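Local coordinates for luciferase-like enzymeAMP-CoA-ligase (Zophobas atratus, PDB 4W8O), which probably works as an AMP-forming acyl-CoA ligase, a luciferase-like member of the adenylate-forming (ANL) superfamily from a nonluminescent beetle, at residues 98-103 / 182-187; 110-115 / 190-195. All coordinates share one frame; numbering follows the deposited sequence.

Contacts 1 and 2 sit against the two ends of one hairpin-like connection, the Ser- and Gly-rich loop between strands 179-184 and 194-198, which has the sequence of the phosphate-binding A3 motif of adenylate-forming enzymes. Contact 1 joins the entering strand to strand 96-99; contact 2 joins the exit of the loop to helix 106-116, which follows that strand in the chain. Their centres are 8 Å apart. Two probable hydrogen bonds tie them: Ser185 OG with Lys193 N, 2.8 Å, closes the neck of the loop, and Phe183 N with Ile195 O, 3.0 Å, continues the antiparallel pairing. From contact 1, Ser186 reaches the pocket that holds a polyethylene glycol molecule in this crystal.

Contact 1 of 2, residues 98-103 / 182-187; sequences VNLDPT and MFFSSG
Two neighbouring parallel strands of a mixed sheet in the AMP-binding fold, 96-99 and 179-184, splay apart here, and the second runs into the A3 loop. At Met182 they are still close: CB rests 4.1 Å from Val98 CG2, while the carbonyl accepts from a bridging water that in turn accepts from Asn99 N, at 2.8 Å from Met182 O and 2.9 Å from Asn99 N. The water thus fills in for a direct backbone bond as the strands separate. Phe183 faces the other way, onto Ile228 and Met231 of helix 228-239. Phe184, with CG anti to its carbonyl carbon, points toward strand 96-99 and carries its ring across the gap, so that CE2 meets Val98 CG2 at 3.5 Å and Leu100 CD2 at 3.9 Å, with Asn99 O at the ring edge. Leu112 and Leu115 of helix 106-116 also touch this ring. An alanine at Phe184 would probably loosen the helix against the sheet, since the ring bridging Val98, Leu100 and both helix leucines would be gone. Beyond it, Ser186 lines the pocket where the glycol molecule is bound, while the first segment departs into an Asx turn, Thr103 N meeting Asp101 OD1 at 3.1 Å from above the carboxylate plane.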
# COMPACT_ATOMS: atom_id res chain seq x y z
N VAL A 98 -1.94 11.54 -2.68
CA VAL A 98 -0.70 11.28 -1.98
C VAL A 98 -0.88 11.44 -0.47
O VAL A 98 -1.57 12.35 -0.01
CB VAL A 98 0.45 12.18 -2.50
CG1 VAL A 98 0.15 13.66 -2.29
CG2 VAL A 98 1.77 11.81 -1.84
N ASN A 99 -0.27 10.56 0.30
CA ASN A 99 -0.38 10.59 1.75
C ASN A 99 0.92 10.98 2.43
O ASN A 99 2.01 10.57 2.00
CB ASN A 99 -0.86 9.23 2.25
CG ASN A 99 -2.18 8.83 1.63
OD1 ASN A 99 -3.24 9.24 2.09
ND2 ASN A 99 -2.13 8.05 0.53
N LEU A 100 0.81 11.77 3.49
CA LEU A 100 1.94 12.12 4.35
C LEU A 100 1.85 11.38 5.67
O LEU A 100 0.76 11.04 6.13
CB LEU A 100 1.96 13.62 4.63
CG LEU A 100 1.88 14.53 3.42
CD1 LEU A 100 1.87 15.97 3.89
CD2 LEU A 100 3.02 14.30 2.44
N ASP A 101 2.99 11.12 6.29
CA ASP A 101 3.05 10.42 7.57
C ASP A 101 2.93 11.46 8.68
O ASP A 101 3.76 12.36 8.77
CB ASP A 101 4.37 9.66 7.71
CG ASP A 101 4.38 8.63 8.84
OD1 ASP A 101 3.57 8.74 9.80
OD2 ASP A 101 5.22 7.71 8.78
N PRO A 102 1.89 11.34 9.53
CA PRO A 102 1.71 12.24 10.67
C PRO A 102 2.86 12.23 11.68
O PRO A 102 3.00 13.18 12.44
CB PRO A 102 0.43 11.72 11.35
CG PRO A 102 -0.26 10.92 10.32
CD PRO A 102 0.82 10.33 9.46
N THR A 103 3.69 11.18 11.68
CA THR A 103 4.82 11.09 12.60
C THR A 103 6.08 11.77 12.07
O THR A 103 7.11 11.74 12.74
CB THR A 103 5.19 9.63 12.92
OG1 THR A 103 5.73 9.02 11.74
CG2 THR A 103 3.98 8.84 13.39
N MET A 182 0.83 8.77 -5.74
CA MET A 182 2.25 9.04 -5.50
C MET A 182 2.72 8.51 -4.15
O MET A 182 1.94 8.41 -3.20
CB MET A 182 2.57 10.53 -5.62
CG MET A 182 2.42 11.09 -7.03
SD MET A 182 2.93 12.81 -7.26
CE MET A 182 1.65 13.65 -6.34
N PHE A 183 4.00 8.12 -4.09
CA PHE A 183 4.69 7.76 -2.85
C PHE A 183 6.04 8.48 -2.86
O PHE A 183 6.35 9.24 -3.79
CB PHE A 183 4.88 6.24 -2.74
CG PHE A 183 3.59 5.47 -2.69
CD1 PHE A 183 2.91 5.30 -1.50
CD2 PHE A 183 3.04 4.92 -3.85
CE1 PHE A 183 1.71 4.60 -1.45
CE2 PHE A 183 1.84 4.24 -3.81
CZ PHE A 183 1.17 4.07 -2.61
N PHE A 184 6.83 8.29 -1.81
CA PHE A 184 8.09 9.00 -1.68
C PHE A 184 9.27 8.05 -1.58
O PHE A 184 9.23 7.09 -0.82
CB PHE A 184 8.02 9.92 -0.47
CG PHE A 184 6.97 10.97 -0.60
CD1 PHE A 184 7.16 12.05 -1.45
CD2 PHE A 184 5.78 10.88 0.11
CE1 PHE A 184 6.19 13.03 -1.58
CE2 PHE A 184 4.81 11.85 -0.02
CZ PHE A 184 5.01 12.94 -0.86
N SER A 185 10.30 8.33 -2.36
CA SER A 185 11.48 7.51 -2.43
C SER A 185 12.25 7.56 -1.12
O SER A 185 12.07 8.49 -0.34
CB SER A 185 12.39 7.95 -3.58
OG SER A 185 13.00 9.20 -3.32
N SER A 186 13.10 6.56 -0.91
CA SER A 186 13.94 6.47 0.27
C SER A 186 15.26 5.83 -0.11
O SER A 186 15.62 4.77 0.41
CB SER A 186 13.24 5.65 1.36
OG SER A 186 12.88 4.36 0.87
N GLY A 187 15.98 6.47 -1.03
CA GLY A 187 17.32 6.02 -1.39
C GLY A 187 18.28 6.15 -0.21
O GLY A 187 18.01 6.89 0.73
O HOH W 1 0.63 8.05 -0.73

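Contact 2 of 2, residues 110-115 / 190-195; sequences QHLLSL and GLPKAI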
# COMPACT_ATOMS: atom_id res chain seq x y z
N GLN A 110 7.67 19.61 5.23
CA GLN A 110 7.96 20.75 4.36
C GLN A 110 8.55 20.33 3.02
O GLN A 110 8.15 20.83 1.97
CB GLN A 110 8.97 21.69 5.00
CG GLN A 110 8.38 22.67 5.98
CD GLN A 110 9.40 23.66 6.48
OE1 GLN A 110 10.35 24.00 5.78
NE2 GLN A 110 9.21 24.13 7.71
N HIS A 111 9.54 19.47 3.07
CA HIS A 111 10.16 18.98 1.85
C HIS A 111 9.15 18.21 0.98
O HIS A 111 9.09 18.42 -0.23
CB HIS A 111 11.36 18.09 2.16
CG HIS A 111 11.93 17.43 0.95
ND1 HIS A 111 12.49 18.14 -0.09
CD2 HIS A 111 12.02 16.12 0.60
CE1 HIS A 111 12.91 17.30 -1.02
NE2 HIS A 111 12.63 16.07 -0.63
N LEU A 112 8.36 17.34 1.60
CA LEU A 112 7.39 16.53 0.87
C LEU A 112 6.35 17.40 0.19
O LEU A 112 6.02 17.19 -0.97
CB LEU A 112 6.72 15.50 1.79
CG LEU A 112 7.65 14.48 2.46
CD1 LEU A 112 6.87 13.35 3.11
CD2 LEU A 112 8.68 13.93 1.47
N LEU A 113 5.84 18.40 0.91
CA LEU A 113 4.90 19.35 0.33
C LEU A 113 5.51 20.11 -0.85
O LEU A 113 4.83 20.38 -1.85
CB LEU A 113 4.38 20.33 1.39
CG LEU A 113 3.42 19.77 2.44
CD1 LEU A 113 3.16 20.78 3.56
CD2 LEU A 113 2.11 19.35 1.80
N SER A 114 6.79 20.46 -0.73
CA SER A 114 7.47 21.20 -1.78
C SER A 114 7.63 20.34 -3.04
O SER A 114 7.67 20.87 -4.14
CB SER A 114 8.83 21.72 -1.29
OG SER A 114 9.82 20.69 -1.29
N LEU A 115 7.72 19.02 -2.86
CA LEU A 115 7.76 18.11 -4.01
C LEU A 115 6.44 18.08 -4.79
O LEU A 115 6.46 18.13 -6.02
CB LEU A 115 8.09 16.69 -3.57
CG LEU A 115 9.49 16.42 -3.01
CD1 LEU A 115 9.53 15.03 -2.39
CD2 LEU A 115 10.54 16.55 -4.10
N GLY A 190 20.63 11.20 -0.57
CA GLY A 190 19.73 12.18 -1.18
C GLY A 190 18.36 12.23 -0.52
O GLY A 190 17.94 11.28 0.15
N LEU A 191 17.65 13.33 -0.73
CA LEU A 191 16.33 13.53 -0.13
C LEU A 191 15.24 12.81 -0.91
O LEU A 191 15.45 12.47 -2.08
CB LEU A 191 15.99 15.02 -0.09
CG LEU A 191 16.99 15.90 0.65
CD1 LEU A 191 16.66 17.36 0.39
CD2 LEU A 191 17.03 15.61 2.14
N PRO A 192 14.07 12.57 -0.29
CA PRO A 192 12.99 11.91 -1.00
C PRO A 192 12.57 12.59 -2.30
O PRO A 192 12.76 13.79 -2.49
CB PRO A 192 11.84 11.94 0.01
CG PRO A 192 12.54 11.93 1.34
CD PRO A 192 13.75 12.77 1.14
N LYS A 193 12.03 11.77 -3.21
CA LYS A 193 11.43 12.24 -4.45
C LYS A 193 10.06 11.61 -4.56
O LYS A 193 9.78 10.61 -3.89
CB LYS A 193 12.30 11.84 -5.63
CG LYS A 193 13.71 12.40 -5.56
CD LYS A 193 14.76 11.31 -5.67
CE LYS A 193 16.09 11.73 -5.09
NZ LYS A 193 16.48 13.06 -5.61
N ALA A 194 9.20 12.21 -5.38
CA ALA A 194 7.82 11.76 -5.49
C ALA A 194 7.71 10.69 -6.57
O ALA A 194 7.75 10.99 -7.77
CB ALA A 194 6.89 12.93 -5.78
N ILE A 195 7.60 9.45 -6.12
CA ILE A 195 7.35 8.30 -6.98
C ILE A 195 5.94 8.40 -7.58
O ILE A 195 4.95 8.52 -6.86
CB ILE A 195 7.42 7.00 -6.16
CG1 ILE A 195 8.84 6.77 -5.65
CG2 ILE A 195 6.93 5.82 -6.99
CD1 ILE A 195 8.90 5.84 -4.45
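The Leu-Pro-Lys that closes the A3 loop, a motif that handles ATP phosphates in adenylate-forming enzymes, is laid here against helix 106-116 before the chain enters strand 194-198. His111 makes the one hydrogen bond between them. With CG anti to its backbone N (chi1 173°), it extends off the helix, and NE2 donates to Pro192 O at 2.9 Å. The bond is fairly straight, 161° at the hydrogen, and the oxygen lies near the imidazole plane; the nitrogen, however, stands somewhat above the carbonyl plane. Two leucines flank opposite faces of the ring: Leu191 CD1 lies 4.0 Å above one, Leu115 CG 3.9 Å above the other, both offset toward the rim. Together with the bond to Pro192 O, this probably limits rotation of the imidazole. The same Pro192 carbonyl is also approached by Leu115 CD1, at 3.5 Å, which reaches on toward the backbone of Lys193. Alongside, the proline ring presents its CD to His111 CD2 and its CB to Leu112 CD2, at 4.0 Å from Pro192 CB; the Leu112 side chain crosses that of Pro192 at about a right angle. Lys193, its CB directed away from the helix, packs on Tyr388; NZ is 7.0 Å from His111 NE2, and a positive charge there might slightly disfavour a second proton on the imidazole. Back on the helix, the carbonyl of His111 receives two donors, Leu115 N in the regular helical bond and Ser114 OG, which sits in the carbonyl plane on a lone pair at 2.6 Å from His111 O.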